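Local coordinates for protein xenavidin (PDB 2UZ2) that binds biotin in a pocket of its beta-barrel as a frog member of the avidin family, at residues Ile21-Ser26 with Thr32-Thr37; Val67-Ser72 with Thr76-Gln81; Cys82-Asn85 with Glu89-Leu92. All coordinates share one frame; numbering follows the deposited sequence.

Contact 1 of 3, residues Ile21-Ser26 with Thr32-Thr37. With BTN (biotin), chain D.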
loop_
_atom_site.group_PDB
_atom_site.type_symbol
_atom_site.label_atom_id
_atom_site.label_comp_id
_atom_site.label_asym_id
_atom_site.label_seq_id
_atom_site.Cartn_x
_atom_site.Cartn_y
_atom_site.Cartn_z
ATOM N N ILE B 21 -4.749 6.461 21.905
ATOM C CA ILE B 21 -5.788 6.935 22.863
ATOM C C ILE B 21 -6.709 7.844 22.098
ATOM O O ILE B 21 -6.276 8.810 21.476
ATOM C CB ILE B 21 -5.201 7.654 24.100
ATOM C CG1 ILE B 21 -4.264 6.710 24.855
ATOM C CG2 ILE B 21 -6.389 8.145 25.030
ATOM C CD1 ILE B 21 -3.635 7.334 26.110
ATOM N N ILE B 22 -7.990 7.532 22.121
ATOM C CA ILE B 22 -8.992 8.410 21.494
ATOM C C ILE B 22 -9.754 9.080 22.616
ATOM O O ILE B 22 -10.412 8.398 23.423
ATOM C CB ILE B 22 -9.881 7.633 20.491
ATOM C CG1 ILE B 22 -8.988 7.213 19.311
ATOM C CG2 ILE B 22 -11.027 8.537 19.934
ATOM C CD1 ILE B 22 -9.600 6.340 18.255
ATOM N N GLU B 23 -9.642 10.413 22.652
ATOM C CA GLU B 23 -10.083 11.259 23.769
ATOM C C GLU B 23 -11.591 11.490 23.707
ATOM O O GLU B 23 -12.268 11.476 24.728
ATOM C CB GLU B 23 -9.388 12.637 23.707
ATOM C CG GLU B 23 -7.893 12.679 24.064
ATOM C CD GLU B 23 -7.122 13.885 23.441
ATOM O OE1 GLU B 23 -7.723 14.767 22.748
ATOM O OE2 GLU B 23 -5.892 13.959 23.639
ATOM N N SER B 24 -12.094 11.750 22.507
ATOM C CA SER B 24 -13.487 12.165 22.337
ATOM C C SER B 24 -13.951 11.905 20.910
ATOM O O SER B 24 -13.127 11.950 19.987
ATOM C CB SER B 24 -13.602 13.658 22.663
ATOM O OG SER B 24 -14.948 14.072 22.704
ATOM N N VAL B 25 -15.256 11.644 20.740
ATOM C CA VAL B 25 -15.848 11.444 19.428
ATOM C C VAL B 25 -17.099 12.334 19.358
ATOM O O VAL B 25 -17.966 12.238 20.217
ATOM C CB VAL B 25 -16.261 9.975 19.189
ATOM C CG1 VAL B 25 -16.941 9.794 17.814
ATOM C CG2 VAL B 25 -15.014 9.021 19.279
ATOM N N SER B 26 -17.158 13.167 18.331
ATOM C CA SER B 26 -18.295 14.076 18.143
ATOM C C SER B 26 -19.379 13.452 17.273
ATOM O O SER B 26 -19.165 12.429 16.636
ATOM C CB SER B 26 -17.785 15.376 17.525
ATOM O OG SER B 26 -16.898 16.005 18.429
ATOM N N THR B 32 -10.460 13.069 18.255
ATOM C CA THR B 32 -9.105 13.527 18.543
ATOM C C THR B 32 -8.494 12.623 19.604
ATOM O O THR B 32 -9.204 11.922 20.321
ATOM C CB THR B 32 -9.067 14.986 19.040
ATOM O OG1 THR B 32 -9.618 15.060 20.354
ATOM C CG2 THR B 32 -9.884 15.898 18.146
ATOM N N GLY B 33 -7.173 12.631 19.682
ATOM C CA GLY B 33 -6.495 11.828 20.673
ATOM C C GLY B 33 -4.998 11.924 20.526
ATOM O O GLY B 33 -4.461 12.931 20.047
ATOM N N THR B 34 -4.342 10.888 21.007
ATOM C CA THR B 34 -2.871 10.848 20.933
ATOM C C THR B 34 -2.377 9.463 20.570
ATOM O O THR B 34 -3.065 8.464 20.755
ATOM C CB THR B 34 -2.211 11.248 22.262
ATOM O OG1 THR B 34 -2.650 10.376 23.325
ATOM C CG2 THR B 34 -2.537 12.691 22.624
ATOM N N TYR B 35 -1.137 9.421 20.110
ATOM C CA TYR B 35 -0.522 8.137 19.766
ATOM C C TYR B 35 0.874 8.121 20.357
ATOM O O TYR B 35 1.665 9.086 20.215
ATOM C CB TYR B 35 -0.453 8.006 18.251
ATOM C CG TYR B 35 -0.259 6.598 17.798
ATOM C CD1 TYR B 35 -1.356 5.829 17.353
ATOM C CD2 TYR B 35 1.000 6.045 17.746
ATOM C CE1 TYR B 35 -1.170 4.524 16.891
ATOM C CE2 TYR B 35 1.180 4.722 17.303
ATOM C CZ TYR B 35 0.074 3.984 16.881
ATOM O OH TYR B 35 0.317 2.678 16.446
ATOM N N PHE B 36 1.202 7.023 21.024
ATOM C CA PHE B 36 2.535 6.879 21.530
ATOM C C PHE B 36 3.167 5.651 20.872
ATOM O O PHE B 36 2.803 4.490 21.168
ATOM C CB PHE B 36 2.640 6.757 23.048
ATOM C CG PHE B 36 4.080 6.743 23.494
ATOM C CD1 PHE B 36 4.708 7.914 23.818
ATOM C CD2 PHE B 36 4.828 5.568 23.450
ATOM C CE1 PHE B 36 6.041 7.933 24.207
ATOM C CE2 PHE B 36 6.189 5.560 23.799
ATOM C CZ PHE B 36 6.800 6.760 24.175
ATOM N N THR B 37 4.094 5.892 19.971
ATOM C CA THR B 37 4.665 4.738 19.250
ATOM C C THR B 37 5.814 4.036 19.996
ATOM O O THR B 37 6.675 4.675 20.598
ATOM C CB THR B 37 5.120 5.113 17.827
ATOM O OG1 THR B 37 5.532 3.913 17.169
ATOM C CG2 THR B 37 6.286 6.091 17.877
HETATM C C11 BTN D . 9.369 8.625 12.663
HETATM O O11 BTN D . 9.741 9.389 11.741
HETATM O O12 BTN D . 10.229 7.866 13.173
HETATM C C10 BTN D . 7.934 8.616 13.157
HETATM C C9 BTN D . 7.588 7.344 13.922
HETATM C C8 BTN D . 6.997 6.277 12.983
HETATM C C7 BTN D . 6.168 5.235 13.714
HETATM C C2 BTN D . 5.556 4.195 12.765
HETATM S S1 BTN D . 4.321 4.861 11.858
HETATM C C6 BTN D . 3.561 3.224 11.557
HETATM C C5 BTN D . 3.982 2.216 12.613
HETATM N N1 BTN D . 2.964 1.888 13.615
HETATM C C3 BTN D . 3.394 2.219 14.842
HETATM O O3 BTN D . 2.853 1.782 16.065
HETATM N N2 BTN D . 4.465 3.004 14.755
HETATM C C4 BTN D . 5.071 2.899 13.436
HETATM O O HOH W 1 -5.085 11.375 24.368
#
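Ile21 and Thr34 face each other as an antiparallel hydrogen-bonded pair of the hairpin between strands 19-25 and 30-36, the short strand segments running at 177° to one another. Ile21 N bonds Thr34 O at 2.9 Å, and Thr34 N returns one to Ile21 O. Ile22 and Gly33 form the next, non-hydrogen-bonded pair. The register then slips by one residue, a beta bulge before Ser24 and Thr32. Glu23 sits in the bulge, and its N reaches Thr32 O at 2.8 Å. The closing bond, from Thr32 N to Ser24 O, is weak at 3.4 Å. Gly33 CA lies 3.1 Å from Ile21 O in a CA-H...O contact.

Glu23 reaches over Gly33 with an extended chain. Its CG stands anti to the carbonyl carbon (chi1 -72°), and the carboxylate carbon CD comes 3.5 Å from Gly33 CA. In one of the modelled conformers, Thr32 OG1 donates to Glu23 OE1 at 3.1 Å, on the anti side and tilted from the carboxylate plane. A water then bridges Glu23 OE2 and Thr34 OG1.

Farther along, the hydroxyl of Tyr35 donates to the biotin oxygen O3 at 2.7 Å. Thr37, just past the strand's end, accepts from biotin N2 through OG1, which is also bonded to Val39 O. The chemistry implies two roles for this segment: in that conformer Thr32 directly, and Thr34 through water, engage an exposed carboxylate, while Tyr35 and Thr37 read the polar ureido ring of biotin.

Contact 2 of 3, residues Val67-Ser72 with Thr76-Gln81. With BTN (biotin), chain D.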
loop_
_atom_site.group_PDB
_atom_site.type_symbol
_atom_site.label_atom_id
_atom_site.label_comp_id
_atom_site.label_asym_id
_atom_site.label_seq_id
_atom_site.Cartn_x
_atom_site.Cartn_y
_atom_site.Cartn_z
ATOM N N VAL B 67 -1.556 10.989 12.412
ATOM C CA VAL B 67 -0.739 11.321 13.571
ATOM C C VAL B 67 0.311 12.314 13.130
ATOM O O VAL B 67 0.999 12.097 12.149
ATOM C CB VAL B 67 -0.080 10.083 14.206
ATOM C CG1 VAL B 67 0.882 10.498 15.317
ATOM C CG2 VAL B 67 -1.161 9.178 14.808
ATOM N N HIS B 68 0.406 13.420 13.854
ATOM C CA HIS B 68 1.382 14.491 13.585
ATOM C C HIS B 68 2.566 14.299 14.537
ATOM O O HIS B 68 2.597 14.857 15.617
ATOM C CB HIS B 68 0.646 15.814 13.824
ATOM C CG HIS B 68 1.450 17.057 13.576
ATOM N ND1 HIS B 68 2.624 17.088 12.862
ATOM C CD2 HIS B 68 1.187 18.339 13.924
ATOM C CE1 HIS B 68 3.088 18.332 12.836
ATOM N NE2 HIS B 68 2.206 19.113 13.440
ATOM N N TRP B 69 3.538 13.482 14.125
ATOM C CA TRP B 69 4.610 13.078 15.052
ATOM C C TRP B 69 5.287 14.323 15.594
ATOM O O TRP B 69 5.729 15.181 14.817
ATOM C CB TRP B 69 5.649 12.191 14.342
ATOM C CG TRP B 69 5.023 10.949 13.796
ATOM C CD1 TRP B 69 4.825 10.653 12.478
ATOM C CD2 TRP B 69 4.484 9.850 14.549
ATOM N NE1 TRP B 69 4.197 9.424 12.354
ATOM C CE2 TRP B 69 3.969 8.916 13.617
ATOM C CE3 TRP B 69 4.382 9.570 15.927
ATOM C CZ2 TRP B 69 3.361 7.698 14.006
ATOM C CZ3 TRP B 69 3.757 8.365 16.322
ATOM C CH2 TRP B 69 3.269 7.442 15.366
ATOM N N ALA B 70 5.444 14.359 16.916
ATOM C CA ALA B 70 5.989 15.514 17.601
ATOM C C ALA B 70 7.514 15.579 17.576
ATOM O O ALA B 70 8.103 16.592 17.980
ATOM C CB ALA B 70 5.462 15.529 19.060
ATOM N N PHE B 71 8.163 14.520 17.085
ATOM C CA PHE B 71 9.602 14.336 17.270
ATOM C C PHE B 71 10.326 14.075 15.943
ATOM O O PHE B 71 11.532 13.796 15.923
ATOM C CB PHE B 71 9.843 13.193 18.271
ATOM C CG PHE B 71 9.179 11.910 17.878
ATOM C CD1 PHE B 71 9.830 10.993 17.068
ATOM C CD2 PHE B 71 7.889 11.633 18.325
ATOM C CE1 PHE B 71 9.215 9.813 16.677
ATOM C CE2 PHE B 71 7.242 10.487 17.944
ATOM C CZ PHE B 71 7.880 9.559 17.117
ATOM N N SER B 72 9.592 14.167 14.837
ATOM C CA SER B 72 10.177 13.937 13.505
ATOM C C SER B 72 9.391 14.711 12.450
ATOM O O SER B 72 8.313 15.256 12.766
ATOM C CB SER B 72 10.172 12.440 13.159
ATOM O OG SER B 72 8.901 12.069 12.740
ATOM N N THR B 76 1.995 9.886 9.707
ATOM C CA THR B 76 1.416 8.565 9.407
ATOM C C THR B 76 -0.095 8.676 9.418
ATOM O O THR B 76 -0.654 9.392 10.265
ATOM C CB THR B 76 1.847 7.504 10.421
ATOM O OG1 THR B 76 3.281 7.475 10.482
ATOM C CG2 THR B 76 1.308 6.103 10.033
ATOM N N VAL B 77 -0.721 7.981 8.475
ATOM C CA VAL B 77 -2.197 7.880 8.432
ATOM C C VAL B 77 -2.577 6.421 8.576
ATOM O O VAL B 77 -1.876 5.545 8.080
ATOM C CB VAL B 77 -2.823 8.500 7.147
ATOM C CG1 VAL B 77 -2.619 10.063 7.125
ATOM C CG2 VAL B 77 -2.256 7.866 5.837
ATOM N N TRP B 78 -3.680 6.178 9.285
ATOM C CA TRP B 78 -4.249 4.829 9.419
ATOM C C TRP B 78 -5.690 4.859 8.972
ATOM O O TRP B 78 -6.418 5.837 9.218
ATOM C CB TRP B 78 -4.320 4.407 10.889
ATOM C CG TRP B 78 -3.040 3.962 11.554
ATOM C CD1 TRP B 78 -2.702 2.677 11.882
ATOM C CD2 TRP B 78 -2.013 4.796 12.108
ATOM N NE1 TRP B 78 -1.530 2.652 12.602
ATOM C CE2 TRP B 78 -1.079 3.938 12.740
ATOM C CE3 TRP B 78 -1.783 6.187 12.119
ATOM C CZ2 TRP B 78 0.071 4.421 13.377
ATOM C CZ3 TRP B 78 -0.649 6.667 12.763
ATOM C CH2 TRP B 78 0.258 5.807 13.375
ATOM N N THR B 79 -6.131 3.757 8.384
ATOM C CA THR B 79 -7.576 3.566 8.161
ATOM C C THR B 79 -7.953 2.112 8.413
ATOM O O THR B 79 -7.160 1.182 8.156
ATOM C CB THR B 79 -8.032 4.074 6.772
ATOM O OG1 THR B 79 -9.454 4.046 6.698
ATOM C CG2 THR B 79 -7.504 3.211 5.615
ATOM N N GLY B 80 -9.156 1.887 8.923
ATOM C CA GLY B 80 -9.493 0.529 9.298
ATOM C C GLY B 80 -10.938 0.391 9.633
ATOM O O GLY B 80 -11.737 1.290 9.366
ATOM N N GLN B 81 -11.250 -0.731 10.254
ATOM C CA GLN B 81 -12.610 -1.021 10.657
ATOM C C GLN B 81 -12.576 -1.767 11.972
ATOM O O GLN B 81 -11.699 -2.581 12.214
ATOM C CB GLN B 81 -13.338 -1.821 9.580
ATOM C CG GLN B 81 -14.888 -1.941 9.808
ATOM C CD GLN B 81 -15.635 -2.583 8.638
ATOM O OE1 GLN B 81 -15.044 -2.954 7.618
ATOM N NE2 GLN B 81 -16.936 -2.750 8.802
HETATM C C11 BTN D . 9.369 8.625 12.663
HETATM O O11 BTN D . 9.741 9.389 11.741
HETATM O O12 BTN D . 10.229 7.866 13.173
HETATM C C10 BTN D . 7.934 8.616 13.157
HETATM C C9 BTN D . 7.588 7.344 13.922
HETATM C C8 BTN D . 6.997 6.277 12.983
HETATM C C7 BTN D . 6.168 5.235 13.714
HETATM C C2 BTN D . 5.556 4.195 12.765
HETATM S S1 BTN D . 4.321 4.861 11.858
HETATM C C6 BTN D . 3.561 3.224 11.557
HETATM C C5 BTN D . 3.982 2.216 12.613
HETATM N N1 BTN D . 2.964 1.888 13.615
HETATM C C3 BTN D . 3.394 2.219 14.842
HETATM O O3 BTN D . 2.853 1.782 16.065
HETATM N N2 BTN D . 4.465 3.004 14.755
HETATM C C4 BTN D . 5.071 2.899 13.436
#
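The indole of Trp69 lies between Val67 CG1 on one face and the biotin chain on the other, where C9 stands over the ring centre. Thr76 OG1 meets the edge of this indole. Trp69 NE1 donates to it in the ring plane at 2.9 Å, which fixes the rotation of the ring. The two tryptophan side chains cross at about a right angle, and Trp69 CZ2 approaches Trp78 CH2 at the edge of the Trp78 ring. Thr76 CG2 covers one face of Trp78 near its rim. Val67 CG2 packs tightly against Trp78 CZ3 at 3.3 Å.

Thr76 OG1 stands anti to the carbonyl carbon (chi1 -55°), which sets it between the indole N-H and biotin S1, 3.1 Å from the sulfur. On the backbone, Val67 N bonds Thr76 O at 2.8 Å, while the return bond is weak. Ser72 OG donates to biotin O11 at 3.0 Å.

Replacing Trp69 by an alanine would probably open a gap beside the biotin chain and leave Thr76 OG1 without its indole donor.

His68 and the carbonyl of Trp69 both bond Lys56 of a second subunit, so the hairpin also joins the assembly. Tryptophans packed around biotin inside an antiparallel barrel are characteristic of the avidin family's biotin site.

Contact 3 of 3, residues Cys82-Asn85 with Glu89-Leu92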
loop_
_atom_site.group_PDB
_atom_site.type_symbol
_atom_site.label_atom_id
_atom_site.label_comp_id
_atom_site.label_asym_id
_atom_site.label_seq_id
_atom_site.Cartn_x
_atom_site.Cartn_y
_atom_site.Cartn_z
ATOM N N CYS B 82 -13.555 -1.481 12.822
ATOM C CA CYS B 82 -13.708 -2.188 14.086
ATOM C C CYS B 82 -14.670 -3.374 13.957
ATOM O O CYS B 82 -15.779 -3.249 13.389
ATOM C CB CYS B 82 -14.217 -1.213 15.164
ATOM S SG CYS B 82 -14.221 -1.942 16.841
ATOM N N PHE B 83 -14.254 -4.522 14.497
ATOM C CA PHE B 83 -15.126 -5.692 14.570
ATOM C C PHE B 83 -15.146 -6.246 15.999
ATOM O O PHE B 83 -14.351 -5.823 16.854
ATOM C CB PHE B 83 -14.628 -6.777 13.609
ATOM C CG PHE B 83 -14.603 -6.366 12.158
ATOM C CD1 PHE B 83 -15.741 -6.499 11.360
ATOM C CD2 PHE B 83 -13.429 -5.891 11.577
ATOM C CE1 PHE B 83 -15.697 -6.138 10.004
ATOM C CE2 PHE B 83 -13.384 -5.527 10.216
ATOM C CZ PHE B 83 -14.527 -5.672 9.438
ATOM N N LEU B 84 -16.071 -7.155 16.278
ATOM C CA LEU B 84 -15.951 -7.996 17.463
ATOM C C LEU B 84 -15.407 -9.346 17.033
ATOM O O LEU B 84 -15.915 -9.945 16.075
ATOM C CB LEU B 84 -17.304 -8.159 18.164
ATOM C CG LEU B 84 -17.917 -6.860 18.701
ATOM C CD1 LEU B 84 -19.270 -7.092 19.339
ATOM C CD2 LEU B 84 -16.962 -6.182 19.710
ATOM N N ASN B 85 -14.374 -9.831 17.723
ATOM C CA ASN B 85 -13.827 -11.157 17.431
ATOM C C ASN B 85 -14.704 -12.284 17.992
ATOM O O ASN B 85 -15.821 -12.042 18.486
ATOM C CB ASN B 85 -12.358 -11.280 17.895
ATOM C CG ASN B 85 -12.199 -11.267 19.429
ATOM O OD1 ASN B 85 -13.164 -11.416 20.183
ATOM N ND2 ASN B 85 -10.965 -11.076 19.886
ATOM N N GLU B 89 -14.532 -9.606 21.958
ATOM C CA GLU B 89 -13.640 -8.465 22.238
ATOM C C GLU B 89 -13.476 -7.588 21.005
ATOM O O GLU B 89 -13.453 -8.103 19.881
ATOM C CB GLU B 89 -12.271 -8.958 22.701
ATOM C CG GLU B 89 -12.327 -9.772 24.008
ATOM C CD GLU B 89 -11.117 -10.667 24.187
ATOM O OE1 GLU B 89 -10.316 -10.791 23.236
ATOM O OE2 GLU B 89 -10.972 -11.255 25.281
ATOM N N GLU B 90 -13.345 -6.276 21.231
ATOM C CA GLU B 90 -13.245 -5.278 20.160
ATOM C C GLU B 90 -11.862 -5.319 19.556
ATOM O O GLU B 90 -10.842 -5.431 20.280
ATOM C CB GLU B 90 -13.443 -3.849 20.671
ATOM C CG GLU B 90 -14.624 -3.574 21.524
ATOM C CD GLU B 90 -14.395 -2.351 22.405
ATOM O OE1 GLU B 90 -13.756 -2.487 23.468
ATOM O OE2 GLU B 90 -14.854 -1.260 22.044
ATOM N N ILE B 91 -11.810 -5.248 18.222
ATOM C CA ILE B 91 -10.536 -5.249 17.508
ATOM C C ILE B 91 -10.586 -4.237 16.365
ATOM O O ILE B 91 -11.602 -4.140 15.669
ATOM C CB ILE B 91 -10.159 -6.668 16.967
ATOM C CG1 ILE B 91 -10.170 -7.710 18.103
ATOM C CG2 ILE B 91 -8.819 -6.644 16.224
ATOM C CD1 ILE B 91 -9.484 -9.022 17.757
ATOM N N LEU B 92 -9.508 -3.483 16.189
ATOM C CA LEU B 92 -9.450 -2.559 15.069
ATOM C C LEU B 92 -8.452 -3.144 14.085
ATOM O O LEU B 92 -7.259 -3.261 14.425
ATOM C CB LEU B 92 -8.967 -1.179 15.500
ATOM C CG LEU B 92 -9.593 -0.561 16.746
ATOM C CD1 LEU B 92 -8.987 0.805 17.022
ATOM C CD2 LEU B 92 -11.086 -0.443 16.537
#
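Cys82 meets Leu92 in the tightly packed part of this hairpin, with SG and CB of the cysteine each 3.5 Å from Leu92 CD2. Both residues are buried. The sulfur is joined to Cys6 in a disulfide. Trp12 and Phe119 pack against Leu92 from other strands of the barrel. The next pair, Phe83 and Ile91, is held by two backbone bonds of 2.9 Å, Phe83 N to Ile91 O and Ile91 N to Phe83 O. CA-H...O contacts from Cys82 and Glu90 accompany them. The short strand segments meet at 148°, well short of strictly antiparallel.

The far end is more open to solvent and more polar. Leu84 rests the methyl CD2 against CG and CA of Glu90, and the carboxylate of that glutamate turns to a salt bridge with Arg121. Asn85 lays its side chain across Ile91 at about a right angle, with ND2 3.3 Å from Ile91 CD1 in one of that residue's two modelled conformers. Its backbone N bonds Glu89 O. Its OD1 accepts from Glu89 N at 2.9 Å, with the donor 44° out of the amide plane. Asn85 is thus gripped by both its backbone and its side chain. A further bond from Asn85 ND2 to Glu89 OE1 is weak at 3.4 Å. Lys87, in the connecting loop, is the stronger partner of that carboxylate.

Two consecutive strands paired antiparallel across a short loop form a beta hairpin of the avidin barrel, linked by its disulfide to the N-terminal part of the chain.

How the contacts relate
The three contacts follow one another along the chain, each in a hairpin of the same closed, eight-stranded antiparallel barrel. Contact 1 joins strands 19-25 and 30-36, contact 2 joins 62-68 and 75-84, and contact 3 joins 75-84 and 90-99. Contacts 1 and 2 have centres about 11 Å apart and touch across the barrel interior: Tyr35 packs on Val67, Trp69 and Trp78. Both also touch biotin, so together they build part of its pocket. Contact 3 continues strand 75-84 directly from contact 2, but their centres lie about 20 Å apart. One long strand therefore runs from the ligand site to the disulfide-linked end.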